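Local coordinates for uncharacterized protein (PDB 4ZGF), which is of unknown function but binds calcium ions and belongs to a family placed in the lipocalin-like calycin group, at residues A[11-16]-A[51-56]; A[73-78]-A[90-95]. All coordinates share one frame; numbering follows the deposited sequence.

Interaction 1. Residues A[11-16]-A[51-56]. With ACT (acetate ion), chain J.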
# COMPACT_ATOMS: atom_id res chain seq x y z
N TRP A 11 1.03 6.65 -6.65
CA TRP A 11 1.36 6.25 -5.29
C TRP A 11 2.30 5.04 -5.34
O TRP A 11 1.98 4.03 -5.97
CB TRP A 11 0.09 5.92 -4.51
CG TRP A 11 -0.77 7.08 -4.11
CD1 TRP A 11 -2.00 7.37 -4.60
CD2 TRP A 11 -0.48 8.08 -3.12
NE1 TRP A 11 -2.52 8.47 -3.95
CE2 TRP A 11 -1.61 8.92 -3.03
CE3 TRP A 11 0.63 8.36 -2.31
CZ2 TRP A 11 -1.68 9.99 -2.14
CZ3 TRP A 11 0.55 9.43 -1.44
CH2 TRP A 11 -0.58 10.22 -1.36
N HIS A 12 3.43 5.14 -4.64
CA HIS A 12 4.48 4.14 -4.61
C HIS A 12 4.58 3.54 -3.22
O HIS A 12 4.52 4.28 -2.22
CB HIS A 12 5.83 4.81 -4.96
CG HIS A 12 5.90 5.38 -6.32
ND1 HIS A 12 6.39 4.67 -7.39
CD2 HIS A 12 5.55 6.61 -6.78
CE1 HIS A 12 6.35 5.46 -8.44
NE2 HIS A 12 5.85 6.63 -8.11
N VAL A 13 4.75 2.22 -3.11
CA VAL A 13 4.78 1.60 -1.78
C VAL A 13 6.04 2.02 -1.00
O VAL A 13 7.16 1.99 -1.49
CB VAL A 13 4.74 0.07 -1.91
CG1 VAL A 13 5.00 -0.61 -0.58
CG2 VAL A 13 3.39 -0.36 -2.43
N VAL A 14 5.78 2.39 0.26
CA VAL A 14 6.83 2.61 1.26
C VAL A 14 7.07 1.32 2.03
O VAL A 14 8.18 0.76 2.01
CB VAL A 14 6.48 3.80 2.18
CG1 VAL A 14 7.54 3.96 3.27
CG2 VAL A 14 6.33 5.07 1.37
N ASP A 15 6.06 0.81 2.75
CA ASP A 15 6.20 -0.46 3.49
C ASP A 15 4.80 -0.87 3.95
O ASP A 15 3.81 -0.13 3.80
CB ASP A 15 7.15 -0.28 4.71
CG ASP A 15 7.95 -1.52 5.12
OD1 ASP A 15 7.50 -2.65 4.85
OD2 ASP A 15 9.01 -1.31 5.76
N PHE A 16 4.79 -2.07 4.51
CA PHE A 16 3.65 -2.62 5.27
C PHE A 16 3.95 -2.39 6.73
O PHE A 16 5.08 -2.59 7.16
CB PHE A 16 3.51 -4.11 4.97
CG PHE A 16 3.18 -4.44 3.54
CD1 PHE A 16 4.18 -4.54 2.59
CD2 PHE A 16 1.87 -4.68 3.13
CE1 PHE A 16 3.89 -4.86 1.26
CE2 PHE A 16 1.58 -5.02 1.82
CZ PHE A 16 2.58 -5.11 0.89
N ASP A 51 13.56 -3.97 -2.26
CA ASP A 51 13.74 -3.65 -3.67
C ASP A 51 12.53 -4.09 -4.49
O ASP A 51 12.08 -3.38 -5.41
CB ASP A 51 15.05 -4.20 -4.17
CG ASP A 51 15.38 -3.73 -5.56
OD1 ASP A 51 15.32 -2.53 -5.83
OD2 ASP A 51 15.61 -4.60 -6.42
N ILE A 52 11.96 -5.24 -4.15
CA ILE A 52 10.75 -5.71 -4.85
C ILE A 52 9.55 -4.78 -4.60
O ILE A 52 8.92 -4.28 -5.53
CB ILE A 52 10.42 -7.16 -4.47
CG1 ILE A 52 11.48 -8.11 -5.05
CG2 ILE A 52 9.02 -7.54 -4.94
CD1 ILE A 52 11.48 -9.50 -4.49
N ILE A 53 9.23 -4.54 -3.32
CA ILE A 53 7.98 -3.81 -3.04
C ILE A 53 8.09 -2.34 -3.41
O ILE A 53 7.08 -1.69 -3.69
CB ILE A 53 7.49 -3.99 -1.59
CG1 ILE A 53 8.35 -3.23 -0.58
CG2 ILE A 53 7.29 -5.47 -1.29
CD1 ILE A 53 7.85 -3.28 0.85
N HIS A 54 9.32 -1.80 -3.46
CA HIS A 54 9.46 -0.43 -3.91
C HIS A 54 9.06 -0.24 -5.38
O HIS A 54 8.73 0.88 -5.78
CB HIS A 54 10.88 0.08 -3.71
CG HIS A 54 11.24 0.28 -2.28
ND1 HIS A 54 12.55 0.36 -1.89
CD2 HIS A 54 10.49 0.48 -1.17
CE1 HIS A 54 12.62 0.60 -0.60
NE2 HIS A 54 11.39 0.67 -0.12
N GLY A 55 9.07 -1.33 -6.15
CA GLY A 55 8.55 -1.30 -7.51
C GLY A 55 7.04 -1.30 -7.62
O GLY A 55 6.52 -1.20 -8.74
N PHE A 56 6.33 -1.43 -6.51
CA PHE A 56 4.87 -1.52 -6.54
C PHE A 56 4.27 -0.12 -6.50
O PHE A 56 4.61 0.70 -5.64
CB PHE A 56 4.33 -2.32 -5.34
CG PHE A 56 4.68 -3.78 -5.31
CD1 PHE A 56 5.49 -4.40 -6.24
CD2 PHE A 56 4.14 -4.57 -4.31
CE1 PHE A 56 5.77 -5.75 -6.15
CE2 PHE A 56 4.40 -5.92 -4.25
CZ PHE A 56 5.20 -6.53 -5.18
C ACT J . 15.62 0.05 -3.33
O ACT J . 16.49 0.03 -4.26
OXT ACT J . 14.52 -0.05 -3.65
CH3 ACT J . 16.01 0.20 -1.88
O HOH W 1 7.20 2.07 -7.93
O HOH W 2 8.46 2.87 -3.83
O HOH W 3 10.68 1.69 2.33
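I53 holds CG1 between its own backbone N and carbonyl carbon (chi1 72°), and with chi2 extended at 175° its CD1 is carried to V13, whose CG1, anti to the backbone N, lies 4.2 Å from it. The two side chains cross at about a right angle. The same CD1 reaches the rim of the F16 ring at CD1, close to the ring plane. On its other branch V13 sets CG2 against F56 CB, 3.6 Å away, the two side chains lying side by side; a beta-branched residue thus serves two apolar neighbours at once. The F56 ring turns one face to its own segment, with I53 CA over its centre. Here the end of helix 40-54 is packed on strand 11-21 of the curved antiparallel sheet, and the chain leaving the helix joins that sheet: V13 N donates to F56 O at 3.0 Å, nearly straight at 166°, and strand 57-60 pairs onward with 11-21. V14 and D15 both face Q134, a classic beta bulge. F105 of helix 100-111 touches V13 and packs edge-to-face against the F56 ring. H54 suits the polar flank because its ring has a nitrogen for each side: ND1 donates to an acetate OXT at 2.7 Å, while NE2 is joined to V14 O through a water, 2.7 Å from each. A second water gives hydrogen bonds to both V13 O and H54 O, and a third links H54 O to H12 ND1. On the far side of the strand V14 touches the bound benzoic acid.

Interaction 2. Residues A[73-78]-A[90-95]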
# COMPACT_ATOMS: atom_id res chain seq x y z
N GLY A 73 3.41 -7.77 -13.79
CA GLY A 73 2.48 -6.99 -14.61
C GLY A 73 1.54 -6.10 -13.82
O GLY A 73 1.68 -5.78 -12.63
N THR A 74 0.49 -5.75 -14.50
CA THR A 74 -0.41 -4.76 -13.99
C THR A 74 -1.56 -5.34 -13.18
O THR A 74 -2.04 -6.45 -13.39
CB THR A 74 -1.00 -3.90 -15.08
OG1 THR A 74 -1.74 -4.73 -15.96
CG2 THR A 74 0.09 -3.15 -15.81
N ILE A 75 -2.02 -4.47 -12.27
CA ILE A 75 -3.30 -4.62 -11.59
C ILE A 75 -4.26 -3.61 -12.18
O ILE A 75 -3.85 -2.52 -12.60
CB ILE A 75 -3.17 -4.47 -10.07
CG1 ILE A 75 -2.48 -3.17 -9.69
CG2 ILE A 75 -2.47 -5.66 -9.49
CD1 ILE A 75 -2.45 -2.85 -8.20
N GLU A 76 -5.55 -3.94 -12.17
CA GLU A 76 -6.59 -3.02 -12.58
C GLU A 76 -7.81 -3.25 -11.71
O GLU A 76 -8.04 -4.35 -11.23
CB GLU A 76 -7.03 -3.26 -14.05
CG GLU A 76 -5.90 -3.15 -15.06
CD GLU A 76 -6.30 -3.44 -16.47
OE1 GLU A 76 -7.38 -3.99 -16.70
OE2 GLU A 76 -5.51 -3.15 -17.38
N GLY A 77 -8.65 -2.21 -11.61
CA GLY A 77 -9.92 -2.36 -10.92
C GLY A 77 -10.62 -1.04 -10.75
O GLY A 77 -10.40 -0.09 -11.49
N THR A 78 -11.51 -1.03 -9.77
CA THR A 78 -12.30 0.13 -9.45
C THR A 78 -12.15 0.47 -7.97
O THR A 78 -11.69 -0.36 -7.17
CB THR A 78 -13.79 -0.06 -9.83
OG1 THR A 78 -14.31 -1.09 -9.00
CG2 THR A 78 -13.92 -0.47 -11.29
N ILE A 90 -11.79 -0.89 -2.48
CA ILE A 90 -11.05 -1.23 -3.69
C ILE A 90 -11.53 -2.58 -4.19
O ILE A 90 -11.80 -3.50 -3.39
CB ILE A 90 -9.53 -1.23 -3.38
CG1 ILE A 90 -9.09 0.20 -3.00
CG2 ILE A 90 -8.72 -1.72 -4.57
CD1 ILE A 90 -7.71 0.32 -2.42
N ASN A 91 -11.63 -2.70 -5.52
CA ASN A 91 -12.14 -3.92 -6.18
C ASN A 91 -11.22 -4.25 -7.31
O ASN A 91 -11.01 -3.41 -8.21
CB ASN A 91 -13.55 -3.65 -6.72
CG ASN A 91 -14.35 -2.84 -5.73
OD1 ASN A 91 -14.50 -3.25 -4.57
ND2 ASN A 91 -14.82 -1.66 -6.16
N PHE A 92 -10.65 -5.44 -7.33
CA PHE A 92 -9.76 -5.84 -8.44
C PHE A 92 -10.55 -6.51 -9.56
O PHE A 92 -11.39 -7.38 -9.33
CB PHE A 92 -8.69 -6.81 -7.96
CG PHE A 92 -7.62 -6.15 -7.13
CD1 PHE A 92 -7.78 -6.00 -5.75
CD2 PHE A 92 -6.43 -5.71 -7.71
CE1 PHE A 92 -6.79 -5.39 -5.01
CE2 PHE A 92 -5.46 -5.12 -6.95
CZ PHE A 92 -5.63 -4.96 -5.60
N THR A 93 -10.20 -6.14 -10.79
CA THR A 93 -10.66 -6.85 -12.00
C THR A 93 -9.56 -7.59 -12.71
O THR A 93 -9.85 -8.50 -13.50
CB THR A 93 -11.42 -5.92 -12.94
OG1 THR A 93 -10.61 -4.81 -13.29
CG2 THR A 93 -12.70 -5.39 -12.27
N LYS A 94 -8.29 -7.23 -12.48
CA LYS A 94 -7.15 -7.92 -13.09
C LYS A 94 -6.02 -7.94 -12.10
O LYS A 94 -5.70 -6.89 -11.51
CB LYS A 94 -6.69 -7.18 -14.34
CG LYS A 94 -5.47 -7.79 -15.05
CD LYS A 94 -4.86 -6.82 -16.08
CE LYS A 94 -3.63 -7.37 -16.81
NZ LYS A 94 -2.41 -7.62 -15.98
N THR A 95 -5.40 -9.11 -11.95
CA THR A 95 -4.14 -9.26 -11.20
C THR A 95 -3.21 -10.11 -12.05
O THR A 95 -3.65 -11.01 -12.78
CB THR A 95 -4.35 -9.89 -9.81
OG1 THR A 95 -4.99 -11.16 -9.93
CG2 THR A 95 -5.15 -8.97 -8.90
O HOH W 4 -9.69 -5.19 -15.84
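Strands 73-78 and 90-92 run antiparallel with strong twist, their axes at 129°, and the register slips by one residue at a classic beta bulge where T93 and K94 both face E76. E76 O takes two backbone N-H groups from the same face of its plane, T93 N at 2.8 Å and K94 N at 3.1 Å, while E76 N donates to K94 O. Beyond the bulge T78 and N91 form a hydrogen-bonded pair. G77 stands opposite F92, its CA 3.1 Å from N91 O; a side chain here would clash with that oxygen. K94 lays its aliphatic chain across E76, CD against CD at 3.7 Å, then bends at chi4 (-65°) to give NZ to both T74 O and T74 OG1. A water joins E76 OE1 to T93 OG1. An alanine in place of E76 would probably leave that water without its carboxylate partner and uncover CD of K94, which CG and the carboxylate now cover. On the other face I75 CB meets the rim of the F92 ring at CE2, 3.9 Å away. Long amphipathic chains suit the outer face and apolar ones the face toward helix 100-111; with NZ turned to T74 and 5.6 Å from E76 OE2, the opposite charges probably attract only at a distance.

In the fold
Both contacts reach the same curled antiparallel sheet, yet they lie in different parts of it, their centres about 17 Å apart. Interaction 1 is the deeper, with most of its touching residues buried: a helix end meets a strand, mainly through apolar branches, and waters bridge its polar flank. Interaction 2 is partly exposed and joins the two strands of a hairpin, so backbone hydrogen bonds dominate and its outer side chains are polar or charged. Helix 100-111 links their surroundings, since F105 touches V13 and F56 in interaction 1 and I75 in interaction 2. Benzoic acid adjoins interaction 1, whereas interaction 2 lies away from the calcium and benzoic acid sites.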